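Local coordinates for beta-lactamase-related domain-containing protein (Bacteroides dorei DSM 17855, PDB 5TGF), which is probably a hydrolase of the beta-lactamase-related family, its true substrate unknown, and can bind a calcium ion, at residues A66-G69 against A70-R74; I98-R101 against Q102-H106; E173-A176 against A177-M181; E227-K230 against P231-Q235. All coordinates share one frame; numbering follows the deposited sequence.

Interaction 1. Residues A66-G69 against A70-R74; sequences AVIG and AVVDR
Ala66 O takes the backbone N-H of Ala70 (Ala66 O to Ala70 N 3.0 Å), beginning four successive i to i+4 bonds of helix 60-74. Alanine suits both places, since its short methyl leaves this side of the helix open to the side chain of Leu229. Val67 O next receives Val71 N at 3.2 Å. Val71 has CG1 trans to its own nitrogen (chi1 174°), which sets CG2 back toward the preceding turn, 3.5 Å from Val67 O. Ile68 O makes the straightest of the four bonds, with Val72 N at 2.9 Å and an N-H...O angle of 165°. The side branches Ile68 CG2 and Val72 CG2 only graze at 4.5 Å. Val72 is a known calcium-binding position, although no ion is bound there in this structure. Gly69 O bonds Asp73 N at 3.0 Å, and Asp73 CG, turned beside its own nitrogen, comes to 3.2 Å from the same Gly69 O. That carboxylate is held from elsewhere, by Thr233 OG1 and the backbone N of Lys230. Arg74, the next residue, reaches back one turn to bring the edge of its guanidinium to Ala70 O (NH1 to O 3.1 Å), from above the carbonyl plane. The helix is wedged between two others: Val67 meets Phe171 and Ile175 of helix 167-179, while Ile68 and Val71 press on Ala155 and Ala159 of helix 150-163.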
ATOM      1  N   ALA A  66      -2.589  -4.755  -6.247  1.00 11.68           N
ATOM      2  CA  ALA A  66      -2.360  -6.125  -6.770  1.00 14.07           C
ATOM      3  C   ALA A  66      -3.668  -6.867  -7.138  1.00 14.89           C
ATOM      4  O   ALA A  66      -3.699  -7.584  -8.145  1.00 15.11           O
ATOM      5  CB  ALA A  66      -1.549  -6.940  -5.796  1.00 13.84           C
ATOM      6  N   VAL A  67      -4.747  -6.669  -6.374  1.00 14.17           N
ATOM      7  CA  VAL A  67      -6.028  -7.285  -6.716  1.00 15.95           C
ATOM      8  C   VAL A  67      -6.514  -6.720  -8.070  1.00 16.44           C
ATOM      9  O   VAL A  67      -6.907  -7.465  -8.974  1.00 16.40           O
ATOM     10  CB  VAL A  67      -7.084  -7.044  -5.626  1.00 14.94           C
ATOM     11  CG1 VAL A  67      -8.445  -7.581  -6.047  1.00 16.64           C
ATOM     12  CG2 VAL A  67      -6.670  -7.680  -4.312  1.00 16.40           C
ATOM     13  N   ILE A  68      -6.440  -5.400  -8.219  1.00 14.50           N
ATOM     14  CA  ILE A  68      -6.823  -4.743  -9.454  1.00 15.95           C
ATOM     15  C   ILE A  68      -5.909  -5.171 -10.626  1.00 16.55           C
ATOM     16  O   ILE A  68      -6.403  -5.441 -11.725  1.00 16.69           O
ATOM     17  CB  ILE A  68      -6.859  -3.204  -9.302  1.00 14.98           C
ATOM     18  CG1 ILE A  68      -7.869  -2.803  -8.223  1.00 17.55           C
ATOM     19  CG2 ILE A  68      -7.111  -2.512 -10.653  1.00 15.54           C
ATOM     20  CD1 ILE A  68      -7.798  -1.339  -7.847  1.00 19.23           C
ATOM     21  N   GLY A  69      -4.611  -5.282 -10.378  1.00 16.70           N
ATOM     22  CA  GLY A  69      -3.709  -5.830 -11.380  1.00 16.36           C
ATOM     23  C   GLY A  69      -4.093  -7.256 -11.836  1.00 15.59           C
ATOM     24  O   GLY A  69      -3.939  -7.606 -13.016  1.00 18.48           O
ATOM     25  N   ALA A  70      -4.563  -8.087 -10.935  1.00 15.39           N
ATOM     26  CA  ALA A  70      -4.988  -9.449 -11.315  1.00 16.70           C
ATOM     27  C   ALA A  70      -6.262  -9.430 -12.203  1.00 19.66           C
ATOM     28  O   ALA A  70      -6.438 -10.266 -13.107  1.00 18.89           O
ATOM     29  CB  ALA A  70      -5.180 -10.311 -10.088  1.00 17.85           C
ATOM     30  N   VAL A  71      -7.099  -8.429 -11.997  1.00 16.58           N
ATOM     31  CA  VAL A  71      -8.261  -8.216 -12.841  1.00 17.21           C
ATOM     32  C   VAL A  71      -7.843  -7.685 -14.203  1.00 16.44           C
ATOM     33  O   VAL A  71      -8.336  -8.152 -15.245  1.00 18.77           O
ATOM     34  CB  VAL A  71      -9.279  -7.267 -12.144  1.00 16.55           C
ATOM     35  CG1 VAL A  71     -10.422  -6.906 -13.067  1.00 17.26           C
ATOM     36  CG2 VAL A  71      -9.787  -7.912 -10.868  1.00 17.67           C
ATOM     37  N   VAL A  72      -6.914  -6.733 -14.227  1.00 15.68           N
ATOM     38  CA  VAL A  72      -6.378  -6.229 -15.479  1.00 18.45           C
ATOM     39  C   VAL A  72      -5.774  -7.371 -16.315  1.00 18.58           C
ATOM     40  O   VAL A  72      -5.915  -7.376 -17.523  1.00 21.07           O
ATOM     41  CB  VAL A  72      -5.347  -5.126 -15.241  1.00 16.35           C
ATOM     42  CG1 VAL A  72      -4.471  -4.872 -16.472  1.00 17.34           C
ATOM     43  CG2 VAL A  72      -6.060  -3.856 -14.773  1.00 17.51           C
ATOM     44  N   ASP A  73      -5.106  -8.296 -15.657  1.00 20.00           N
ATOM     45  CA  ASP A  73      -4.519  -9.448 -16.331  1.00 21.40           C
ATOM     46  C   ASP A  73      -5.576 -10.365 -17.002  1.00 22.24           C
ATOM     47  O   ASP A  73      -5.263 -11.031 -17.980  1.00 26.24           O
ATOM     48  CB  ASP A  73      -3.659 -10.260 -15.348  1.00 19.95           C
ATOM     49  CG  ASP A  73      -2.324  -9.575 -15.006  1.00 22.67           C
ATOM     50  OD1 ASP A  73      -1.977  -8.547 -15.627  1.00 20.10           O
ATOM     51  OD2 ASP A  73      -1.625 -10.051 -14.083  1.00 23.89           O
ATOM     52  N   ARG A  74      -6.780 -10.422 -16.447  1.00 21.10           N
ATOM     53  CA  ARG A  74      -7.834 -11.399 -16.831  1.00 24.97           C
ATOM     54  C   ARG A  74      -8.996 -10.830 -17.681  1.00 25.32           C
ATOM     55  O   ARG A  74      -9.888 -11.581 -18.068  1.00 25.28           O
ATOM     56  CB  ARG A  74      -8.467 -12.001 -15.577  1.00 24.33           C
ATOM     57  CG  ARG A  74      -7.625 -13.026 -14.871  1.00 29.88           C
ATOM     58  CD  ARG A  74      -8.203 -13.300 -13.493  1.00 32.81           C
ATOM     59  NE  ARG A  74      -7.517 -14.390 -12.814  1.00 30.69           N
ATOM     60  CZ  ARG A  74      -6.299 -14.309 -12.312  1.00 31.25           C
ATOM     61  NH1 ARG A  74      -5.604 -13.177 -12.377  1.00 36.01           N
ATOM     62  NH2 ARG A  74      -5.777 -15.365 -11.714  1.00 39.81           N
TER

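Interaction 2. Residues I98-R101 against Q102-H106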
ATOM      1  N   ILE A  98     -11.111  10.467 -15.790  1.00 18.33           N
ATOM      2  CA  ILE A  98      -9.971  10.039 -14.978  1.00 17.05           C
ATOM      3  C   ILE A  98      -9.550   8.621 -15.374  1.00 16.17           C
ATOM      4  O   ILE A  98     -10.402   7.753 -15.602  1.00 15.63           O
ATOM      5  CB  ILE A  98     -10.304  10.117 -13.473  1.00 16.87           C
ATOM      6  CG1 ILE A  98     -10.585  11.567 -13.061  1.00 16.92           C
ATOM      7  CG2 ILE A  98      -9.140   9.577 -12.634  1.00 17.01           C
ATOM      8  CD1 ILE A  98     -11.140  11.811 -11.667  1.00 18.13           C
ATOM      9  N   LEU A  99      -8.251   8.377 -15.479  1.00 16.60           N
ATOM     10  CA  LEU A  99      -7.765   7.020 -15.796  1.00 18.59           C
ATOM     11  C   LEU A  99      -7.565   6.175 -14.548  1.00 18.07           C
ATOM     12  O   LEU A  99      -7.271   6.699 -13.468  1.00 17.51           O
ATOM     13  CB  LEU A  99      -6.455   7.087 -16.579  1.00 19.69           C
ATOM     14  CG  LEU A  99      -6.476   8.008 -17.803  1.00 21.31           C
ATOM     15  CD1 LEU A  99      -5.150   7.970 -18.517  1.00 21.14           C
ATOM     16  CD2 LEU A  99      -7.604   7.608 -18.743  1.00 22.96           C
ATOM     17  N   LEU A 100      -7.668   4.864 -14.719  1.00 17.00           N
ATOM     18  CA  LEU A 100      -7.461   3.944 -13.624  1.00 17.61           C
ATOM     19  C   LEU A 100      -6.084   4.134 -12.959  1.00 16.65           C
ATOM     20  O   LEU A 100      -5.983   4.142 -11.737  1.00 16.88           O
ATOM     21  CB  LEU A 100      -7.640   2.513 -14.100  1.00 17.87           C
ATOM     22  CG  LEU A 100      -7.301   1.408 -13.113  1.00 16.93           C
ATOM     23  CD1 LEU A 100      -8.167   1.466 -11.849  1.00 17.46           C
ATOM     24  CD2 LEU A 100      -7.442   0.072 -13.823  1.00 16.48           C
ATOM     25  N   ARG A 101      -5.045   4.290 -13.758  1.00 15.70           N
ATOM     26  CA  ARG A 101      -3.699   4.499 -13.214  1.00 15.47           C
ATOM     27  C   ARG A 101      -3.601   5.816 -12.427  1.00 15.55           C
ATOM     28  O   ARG A 101      -2.771   5.926 -11.509  1.00 14.51           O
ATOM     29  CB  ARG A 101      -2.658   4.464 -14.330  1.00 17.14           C
ATOM     30  CG  ARG A 101      -2.782   5.555 -15.378  1.00 19.85           C
ATOM     31  CD  ARG A 101      -1.566   5.512 -16.305  1.00 22.84           C
ATOM     32  NE  ARG A 101      -1.677   6.431 -17.416  1.00 21.90           N
ATOM     33  CZ  ARG A 101      -1.451   7.739 -17.370  1.00 24.53           C
ATOM     34  NH1 ARG A 101      -1.049   8.346 -16.262  1.00 24.16           N
ATOM     35  NH2 ARG A 101      -1.625   8.442 -18.473  1.00 26.73           N
ATOM     36  N   GLN A 102      -4.448   6.799 -12.756  1.00 14.87           N
ATOM     37  CA  GLN A 102      -4.434   8.085 -12.035  1.00 15.60           C
ATOM     38  C   GLN A 102      -5.095   7.953 -10.671  1.00 16.02           C
ATOM     39  O   GLN A 102      -4.651   8.579  -9.691  1.00 16.06           O
ATOM     40  CB  GLN A 102      -5.123   9.202 -12.819  1.00 16.34           C
ATOM     41  CG  GLN A 102      -4.291   9.610 -14.036  1.00 18.92           C
ATOM     42  CD  GLN A 102      -4.992  10.559 -15.006  1.00 16.15           C
ATOM     43  OE1 GLN A 102      -6.210  10.564 -15.146  1.00 15.36           O
ATOM     44  NE2 GLN A 102      -4.192  11.309 -15.739  1.00 18.31           N
ATOM     45  N   LEU A 103      -6.155   7.170 -10.619  1.00 13.56           N
ATOM     46  CA  LEU A 103      -6.809   6.864  -9.349  1.00 15.87           C
ATOM     47  C   LEU A 103      -5.809   6.251  -8.364  1.00 15.01           C
ATOM     48  O   LEU A 103      -5.744   6.652  -7.218  1.00 17.71           O
ATOM     49  CB  LEU A 103      -8.023   5.917  -9.557  1.00 14.84           C
ATOM     50  CG  LEU A 103      -9.201   6.469 -10.379  1.00 15.13           C
ATOM     51  CD1 LEU A 103     -10.179   5.367 -10.790  1.00 17.45           C
ATOM     52  CD2 LEU A 103      -9.933   7.587  -9.653  1.00 15.86           C
ATOM     53  N   LEU A 104      -5.009   5.307  -8.837  1.00 15.28           N
ATOM     54  CA  LEU A 104      -4.152   4.525  -7.954  1.00 15.16           C
ATOM     55  C   LEU A 104      -2.804   5.193  -7.658  1.00 14.16           C
ATOM     56  O   LEU A 104      -1.955   4.577  -7.027  1.00 15.60           O
ATOM     57  CB  LEU A 104      -3.920   3.147  -8.563  1.00 15.68           C
ATOM     58  CG  LEU A 104      -5.111   2.210  -8.611  1.00 17.82           C
ATOM     59  CD1 LEU A 104      -4.882   1.059  -9.572  1.00 17.33           C
ATOM     60  CD2 LEU A 104      -5.431   1.669  -7.235  1.00 21.13           C
ATOM     61  N   SER A 105      -2.557   6.371  -8.242  1.00 12.20           N
ATOM     62  CA  SER A 105      -1.292   7.070  -8.064  1.00 12.65           C
ATOM     63  C   SER A 105      -1.472   8.412  -7.364  1.00 11.67           C
ATOM     64  O   SER A 105      -0.528   9.184  -7.279  1.00 12.95           O
ATOM     65  CB  SER A 105      -0.609   7.282  -9.408  1.00 13.63           C
ATOM     66  OG  SER A 105      -1.401   8.113 -10.260  1.00 14.77           O
ATOM     67  N   HIS A 106      -2.666   8.652  -6.798  1.00 11.28           N
ATOM     68  CA  HIS A 106      -2.979   9.873  -6.100  1.00 11.01           C
ATOM     69  C   HIS A 106      -2.894  11.118  -6.990  1.00 12.04           C
ATOM     70  O   HIS A 106      -2.511  12.194  -6.510  1.00 12.91           O
ATOM     71  CB  HIS A 106      -2.106  10.016  -4.870  1.00 11.19           C
ATOM     72  CG  HIS A 106      -2.220   8.843  -3.955  1.00 12.07           C
ATOM     73  ND1 HIS A 106      -3.417   8.498  -3.362  1.00 12.80           N
ATOM     74  CD2 HIS A 106      -1.335   7.877  -3.618  1.00 12.63           C
ATOM     75  CE1 HIS A 106      -3.254   7.382  -2.675  1.00 13.05           C
ATOM     76  NE2 HIS A 106      -1.991   7.015  -2.781  1.00 12.57           N
TER
HETATM   77  O   HOH W   1      -1.136  11.365 -15.630  1.00 20.09           O
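Gln102 folds its side chain back over Leu99, its OE1 lying 3.7 Å from Leu99 CG and accepting the backbone N-H of Leu99 at 3.0 Å (OE1 to N). The bond is almost perfectly straight, 177° at the hydrogen, although the donor stands tilted from the amide plane. With CG turned beside its own nitrogen (chi1 -71°) and the chain extended beyond, glutamine is just long enough to span from the third helical residue to the N-cap. This is one half of a capping box. The reciprocal half is missing because Leu99 has no side-chain acceptor. Leu99 O instead opens the helical bonding, taking Leu103 N at 3.1 Å and Gln102 N more weakly; the backbones of Leu100 and Arg101 bond Asp81 and Trp79. The other end of the amide, NE2, donates to a water that also accepts from Arg101 NH1, each 3.1 Å from the water oxygen. The guanidinium has its stronger partner elsewhere, NE forming a salt bridge with Asp80. Within the type I turn from Leu103 to His106, Ser105 OG donates to Arg101 O at 2.9 Å and also bonds Thr107 OG1. The apolar chains pair off: Ile98 CG2 and Leu103 CD2 cross at about a right angle, 3.7 Å apart, whereas Leu100 and Leu104 run side by side. Those four reach into the helical domain. Leu103 packs on Ala151 and Ile154 of helix 150-163, Leu100 and Leu104 rest on Ile68 of helix 60-74, and Ile98 reaches Val83 of helix 83-86.

Interaction 3. Residues E173-A176 against A177-M181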
ATOM      1  N   GLU A 173     -10.187 -14.629  -3.894  1.00 19.66           N
ATOM      2  CA  GLU A 173     -10.063 -15.532  -5.049  1.00 21.60           C
ATOM      3  C   GLU A 173      -8.699 -15.375  -5.755  1.00 22.24           C
ATOM      4  O   GLU A 173      -8.011 -16.371  -6.014  1.00 20.52           O
ATOM      5  CB  GLU A 173     -11.213 -15.324  -6.023  1.00 23.73           C
ATOM      6  CG  GLU A 173     -11.083 -16.160  -7.296  1.00 30.93           C
ATOM      7  CD  GLU A 173     -12.016 -15.715  -8.415  1.00 37.68           C
ATOM      8  OE1 GLU A 173     -12.926 -14.885  -8.167  1.00 30.02           O
ATOM      9  OE2 GLU A 173     -11.831 -16.202  -9.561  1.00 45.28           O
ATOM     10  N   LEU A 174      -8.290 -14.136  -5.996  1.00 18.69           N
ATOM     11  CA  LEU A 174      -7.173 -13.827  -6.894  1.00 19.52           C
ATOM     12  C   LEU A 174      -5.803 -13.659  -6.218  1.00 18.64           C
ATOM     13  O   LEU A 174      -4.775 -13.809  -6.869  1.00 17.29           O
ATOM     14  CB  LEU A 174      -7.493 -12.542  -7.668  1.00 20.43           C
ATOM     15  CG  LEU A 174      -8.707 -12.582  -8.581  1.00 23.15           C
ATOM     16  CD1 LEU A 174      -8.874 -11.261  -9.293  1.00 22.18           C
ATOM     17  CD2 LEU A 174      -8.595 -13.716  -9.597  1.00 26.11           C
ATOM     18  N   ILE A 175      -5.790 -13.297  -4.933  1.00 16.12           N
ATOM     19  CA  ILE A 175      -4.545 -13.087  -4.235  1.00 15.04           C
ATOM     20  C   ILE A 175      -4.407 -13.960  -2.981  1.00 16.96           C
ATOM     21  O   ILE A 175      -3.396 -14.656  -2.811  1.00 15.91           O
ATOM     22  CB  ILE A 175      -4.349 -11.593  -3.882  1.00 15.16           C
ATOM     23  CG1 ILE A 175      -4.418 -10.683  -5.134  1.00 15.44           C
ATOM     24  CG2 ILE A 175      -3.073 -11.374  -3.081  1.00 14.77           C
ATOM     25  CD1 ILE A 175      -3.293 -10.843  -6.135  1.00 16.38           C
ATOM     26  N   ALA A 176      -5.358 -13.875  -2.048  1.00 17.14           N
ATOM     27  CA  ALA A 176      -5.167 -14.512  -0.736  1.00 18.44           C
ATOM     28  C   ALA A 176      -5.152 -16.058  -0.807  1.00 20.06           C
ATOM     29  O   ALA A 176      -4.237 -16.697  -0.292  1.00 20.22           O
ATOM     30  CB  ALA A 176      -6.206 -14.043   0.268  1.00 18.83           C
ATOM     31  N   ALA A 177      -6.168 -16.640  -1.433  1.00 18.05           N
ATOM     32  CA  ALA A 177      -6.214 -18.098  -1.568  1.00 21.75           C
ATOM     33  C   ALA A 177      -5.011 -18.708  -2.332  1.00 20.08           C
ATOM     34  O   ALA A 177      -4.363 -19.582  -1.806  1.00 23.23           O
ATOM     35  CB  ALA A 177      -7.534 -18.530  -2.166  1.00 21.03           C
ATOM     36  N   PRO A 178      -4.651 -18.178  -3.513  1.00 20.21           N
ATOM     37  CA  PRO A 178      -3.500 -18.752  -4.227  1.00 22.60           C
ATOM     38  C   PRO A 178      -2.168 -18.615  -3.504  1.00 22.51           C
ATOM     39  O   PRO A 178      -1.296 -19.477  -3.654  1.00 23.12           O
ATOM     40  CB  PRO A 178      -3.455 -17.965  -5.525  1.00 22.49           C
ATOM     41  CG  PRO A 178      -4.782 -17.344  -5.677  1.00 21.38           C
ATOM     42  CD  PRO A 178      -5.345 -17.165  -4.316  1.00 19.69           C
ATOM     43  N   LEU A 179      -2.044 -17.604  -2.650  1.00 19.92           N
ATOM     44  CA  LEU A 179      -0.836 -17.417  -1.824  1.00 20.01           C
ATOM     45  C   LEU A 179      -0.892 -18.070  -0.439  1.00 19.87           C
ATOM     46  O   LEU A 179       0.082 -18.037   0.303  1.00 23.22           O
ATOM     47  CB  LEU A 179      -0.516 -15.922  -1.674  1.00 19.78           C
ATOM     48  CG  LEU A 179      -0.095 -15.242  -2.981  1.00 22.91           C
ATOM     49  CD1 LEU A 179       0.146 -13.760  -2.775  1.00 21.82           C
ATOM     50  CD2 LEU A 179       1.116 -15.900  -3.630  1.00 24.63           C
ATOM     51  N   GLY A 180      -2.043 -18.608  -0.051  1.00 18.87           N
ATOM     52  CA  GLY A 180      -2.202 -19.169   1.266  1.00 18.89           C
ATOM     53  C   GLY A 180      -2.248 -18.140   2.391  1.00 21.72           C
ATOM     54  O   GLY A 180      -1.867 -18.436   3.530  1.00 19.85           O
HETATM   55  N   MSE A 181      -2.720 -16.928   2.078  1.00 20.67           N
HETATM   56  CA  MSE A 181      -2.979 -15.924   3.097  1.00 19.57           C
HETATM   57  C   MSE A 181      -4.318 -16.287   3.742  1.00 21.89           C
HETATM   58  O   MSE A 181      -5.346 -16.214   3.089  1.00 26.17           O
HETATM   59  CB  MSE A 181      -3.039 -14.526   2.479  1.00 18.16           C
HETATM   60  CG  MSE A 181      -1.676 -14.062   1.929  1.00 17.30           C
HETATM   61 SE   MSE A 181      -2.004 -12.483   0.786  0.64 20.00          SE
HETATM   62  CE  MSE A 181      -2.253 -11.114   2.160  1.00 18.86           C
TER
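A Schellman motif ends helix 167-179, closed by a hydrogen bond from Met181 N back to Ala176 O (2.8 Å). The second bond of the motif runs from Gly180 N to Ala177 O at 3.1 Å. Gly180 adopts a positive phi of 71°, a conformation open to glycine because it has no side chain to collide with its own backbone. The apolar contact usual across such a motif is present, Ala176 CB meeting Met181 CB at 3.9 Å. Upstream, the helix is irregular. Pro178 has no N-H to give, and its ring takes the room of a bond instead: Pro178 CD sits 3.3 Å from Glu173 O, and CG leans toward Leu174 O. The turn at 173-176 is widened to a pi type, consistent with a proline that cannot complete the regular bonding, and helical bonding resumes with Leu179 N on Ile175 O at 3.2 Å, with a weak second reach to Ala176 O. Helix 167-179 lies against helix 60-74 within the helical part of this beta-lactamase-like fold, and Ile175 faces Val67 there. On the same buried side Ile175 CG2, set trans to its nitrogen, lies alongside both later residues, 4.0 Å from Leu179 CD1 and 4.2 Å from the selenium of Met181, here selenomethionine. The Met181 chain bends at chi3 (77°), turning CE aside from Ile175. Leu179 goes on to touch Met216 of helix 207-218. On the exposed side of the helix, Glu173 OE1 forms a salt bridge with Lys165 NZ.

Interaction 4. Residues E227-K230 against P231-Q235; sequences EILK and PETVQ
Leu229 and Val234 meet at about a right angle, the Leu229 CB flank 3.9 Å from Val234 CG2, which packs the residue before the N-cap against the first turn of helix 231-238. Glu227 and Pro231 cross in the same steep manner at the outer side, with carboxylate oxygen OE2 3.7 Å from Pro231 CD. Lys230 and Glu232 cross at a slant instead. Glu232 CG is pinched between its own nitrogen and carbonyl carbon (chi1 54°), and the bend at chi2 carries the carboxylate back over the lysine chain, with OE2 3.2 Å from Lys230 CD. The charged ends do not touch, as Lys230 NZ and Glu232 OE2 stand 4.8 Å apart, and NZ, beyond a bend at chi4, has a hydrogen-bond partner elsewhere. Lys230 occupies the N-cap, and Lys230 O begins the helix by taking Val234 N at 3.2 Å in a straight bond (165°) and Thr233 N in a weak one, 2.9 Å. Proline suits the first helical position, where no N-H has to be given and its ring fixes phi. Thr233 turns toward the cap, its CB 3.3 Å from Lys230 O; OG1 bonds Asp73 OD1, while Asp73 OD2 takes the N-H of Lys230, so one carboxylate holds both the N-cap and the first turn. Glu232 stands in the first turn, where the helix dipole would probably steady a negative charge, and the lysine nearby should help. Glu227 lies 6.4 Å off (OE2 to Glu232 OE1), a like charge that would oppose this only mildly.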
ATOM      1  N   GLU A 227       1.474 -18.171 -11.956  1.00 28.54           N
ATOM      2  CA  GLU A 227       1.594 -16.764 -12.280  1.00 31.61           C
ATOM      3  C   GLU A 227       0.451 -16.005 -11.596  1.00 28.75           C
ATOM      4  O   GLU A 227      -0.667 -15.980 -12.089  1.00 28.28           O
ATOM      5  CB  GLU A 227       1.529 -16.568 -13.795  1.00 33.55           C
ATOM      6  CG  GLU A 227       1.988 -15.198 -14.249  1.00 41.31           C
ATOM      7  CD  GLU A 227       2.312 -15.137 -15.742  1.00 45.09           C
ATOM      8  OE1 GLU A 227       1.355 -14.971 -16.517  1.00 47.66           O
ATOM      9  OE2 GLU A 227       3.509 -15.253 -16.133  1.00 44.53           O
ATOM     10  N   ILE A 228       0.735 -15.383 -10.464  1.00 25.76           N
ATOM     11  CA  ILE A 228      -0.321 -14.691  -9.699  1.00 24.47           C
ATOM     12  C   ILE A 228      -0.587 -13.320 -10.323  1.00 21.42           C
ATOM     13  O   ILE A 228      -1.733 -12.910 -10.506  1.00 22.34           O
ATOM     14  CB  ILE A 228       0.066 -14.569  -8.208  1.00 25.10           C
ATOM     15  CG1 ILE A 228       0.403 -15.944  -7.633  1.00 23.83           C
ATOM     16  CG2 ILE A 228      -1.046 -13.865  -7.425  1.00 23.24           C
ATOM     17  CD1 ILE A 228      -0.729 -16.933  -7.749  1.00 26.10           C
ATOM     18  N   LEU A 229       0.481 -12.636 -10.692  1.00 19.32           N
ATOM     19  CA  LEU A 229       0.413 -11.455 -11.533  1.00 19.98           C
ATOM     20  C   LEU A 229       1.373 -11.637 -12.702  1.00 21.06           C
ATOM     21  O   LEU A 229       2.435 -12.235 -12.552  1.00 19.40           O
ATOM     22  CB  LEU A 229       0.842 -10.213 -10.715  1.00 19.47           C
ATOM     23  CG  LEU A 229      -0.155  -9.777  -9.621  1.00 20.65           C
ATOM     24  CD1 LEU A 229       0.528  -8.720  -8.744  1.00 19.60           C
ATOM     25  CD2 LEU A 229      -1.458  -9.272 -10.249  1.00 21.38           C
ATOM     26  N   LYS A 230       1.038 -11.051 -13.838  1.00 21.32           N
ATOM     27  CA  LYS A 230       1.977 -11.021 -14.954  1.00 20.25           C
ATOM     28  C   LYS A 230       3.184 -10.132 -14.664  1.00 24.44           C
ATOM     29  O   LYS A 230       3.059  -9.102 -13.986  1.00 19.32           O
ATOM     30  CB  LYS A 230       1.270 -10.529 -16.193  1.00 22.01           C
ATOM     31  CG  LYS A 230       0.212 -11.475 -16.684  1.00 24.50           C
ATOM     32  CD  LYS A 230      -0.053 -11.199 -18.142  1.00 34.36           C
ATOM     33  CE  LYS A 230      -1.273 -11.969 -18.622  1.00 38.92           C
ATOM     34  NZ  LYS A 230      -2.390 -11.024 -18.861  1.00 45.69           N
ATOM     35  N   PRO A 231       4.371 -10.523 -15.148  1.00 23.71           N
ATOM     36  CA  PRO A 231       5.568  -9.730 -14.890  1.00 23.73           C
ATOM     37  C   PRO A 231       5.413  -8.284 -15.292  1.00 22.46           C
ATOM     38  O   PRO A 231       5.850  -7.388 -14.541  1.00 21.28           O
ATOM     39  CB  PRO A 231       6.643 -10.407 -15.757  1.00 28.79           C
ATOM     40  CG  PRO A 231       6.162 -11.797 -15.950  1.00 29.31           C
ATOM     41  CD  PRO A 231       4.664 -11.704 -15.995  1.00 28.07           C
ATOM     42  N   GLU A 232       4.749  -8.032 -16.424  1.00 21.79           N
ATOM     43  CA  GLU A 232       4.540  -6.653 -16.876  1.00 25.28           C
ATOM     44  C   GLU A 232       3.668  -5.832 -15.929  1.00 20.62           C
ATOM     45  O   GLU A 232       3.812  -4.622 -15.824  1.00 21.28           O
ATOM     46  CB  GLU A 232       3.942  -6.596 -18.288  1.00 29.00           C
ATOM     47  CG  GLU A 232       2.670  -7.393 -18.477  1.00 34.76           C
ATOM     48  CD  GLU A 232       2.928  -8.807 -19.011  1.00 42.42           C
ATOM     49  OE1 GLU A 232       4.011  -9.396 -18.721  1.00 33.37           O
ATOM     50  OE2 GLU A 232       2.010  -9.329 -19.684  1.00 49.39           O
ATOM     51  N   THR A 233       2.733  -6.499 -15.280  1.00 21.38           N
ATOM     52  CA  THR A 233       1.812  -5.850 -14.343  1.00 18.87           C
ATOM     53  C   THR A 233       2.567  -5.397 -13.094  1.00 18.73           C
ATOM     54  O   THR A 233       2.433  -4.248 -12.685  1.00 17.78           O
ATOM     55  CB  THR A 233       0.689  -6.807 -14.013  1.00 20.70           C
ATOM     56  OG1 THR A 233      -0.005  -7.120 -15.234  1.00 24.77           O
ATOM     57  CG2 THR A 233      -0.274  -6.204 -12.954  1.00 22.20           C
ATOM     58  N   VAL A 234       3.408  -6.275 -12.559  1.00 18.29           N
ATOM     59  CA  VAL A 234       4.263  -5.901 -11.431  1.00 20.35           C
ATOM     60  C   VAL A 234       5.176  -4.720 -11.797  1.00 19.95           C
ATOM     61  O   VAL A 234       5.350  -3.778 -10.986  1.00 19.42           O
ATOM     62  CB  VAL A 234       5.078  -7.090 -10.882  1.00 21.31           C
ATOM     63  CG1 VAL A 234       5.889  -6.645  -9.680  1.00 22.54           C
ATOM     64  CG2 VAL A 234       4.164  -8.251 -10.497  1.00 18.82           C
ATOM     65  N   GLN A 235       5.762  -4.749 -13.003  1.00 18.36           N
ATOM     66  CA  GLN A 235       6.609  -3.652 -13.451  1.00 20.68           C
ATOM     67  C   GLN A 235       5.850  -2.320 -13.541  1.00 20.06           C
ATOM     68  O   GLN A 235       6.338  -1.276 -13.073  1.00 19.06           O
ATOM     69  CB  GLN A 235       7.295  -3.975 -14.775  1.00 24.63           C
ATOM     70  CG  GLN A 235       8.391  -5.017 -14.638  1.00 34.28           C
ATOM     71  CD  GLN A 235       9.454  -4.617 -13.611  1.00 42.03           C
ATOM     72  OE1 GLN A 235       9.549  -5.210 -12.527  1.00 40.80           O
ATOM     73  NE2 GLN A 235      10.220  -3.569 -13.925  1.00 54.13           N
TER

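How the interactions relate
From the N terminus the four contacts come in series: none nests in or crosses another, and each closes only a turn of its own. Interaction 1 is the common neighbour, joining helix 60-74 to the short helix 100-103, to helix 167-179 and to the loop and start of helix 231-238. Ile68 packs on Leu100 and Leu104 of interaction 2, and Val72 on Leu100; Val67, Val71 and Arg74 meet Leu174 and Ile175 of interaction 3; Asp73 joins polar atoms of interaction 4. Interactions 3 and 4 also touch, through Ile228 against Pro178, Ile175 and Leu179. Interaction 2 stays clear of both, its nearest atoms about 12 Å from interaction 3 and about 9 Å from interaction 4.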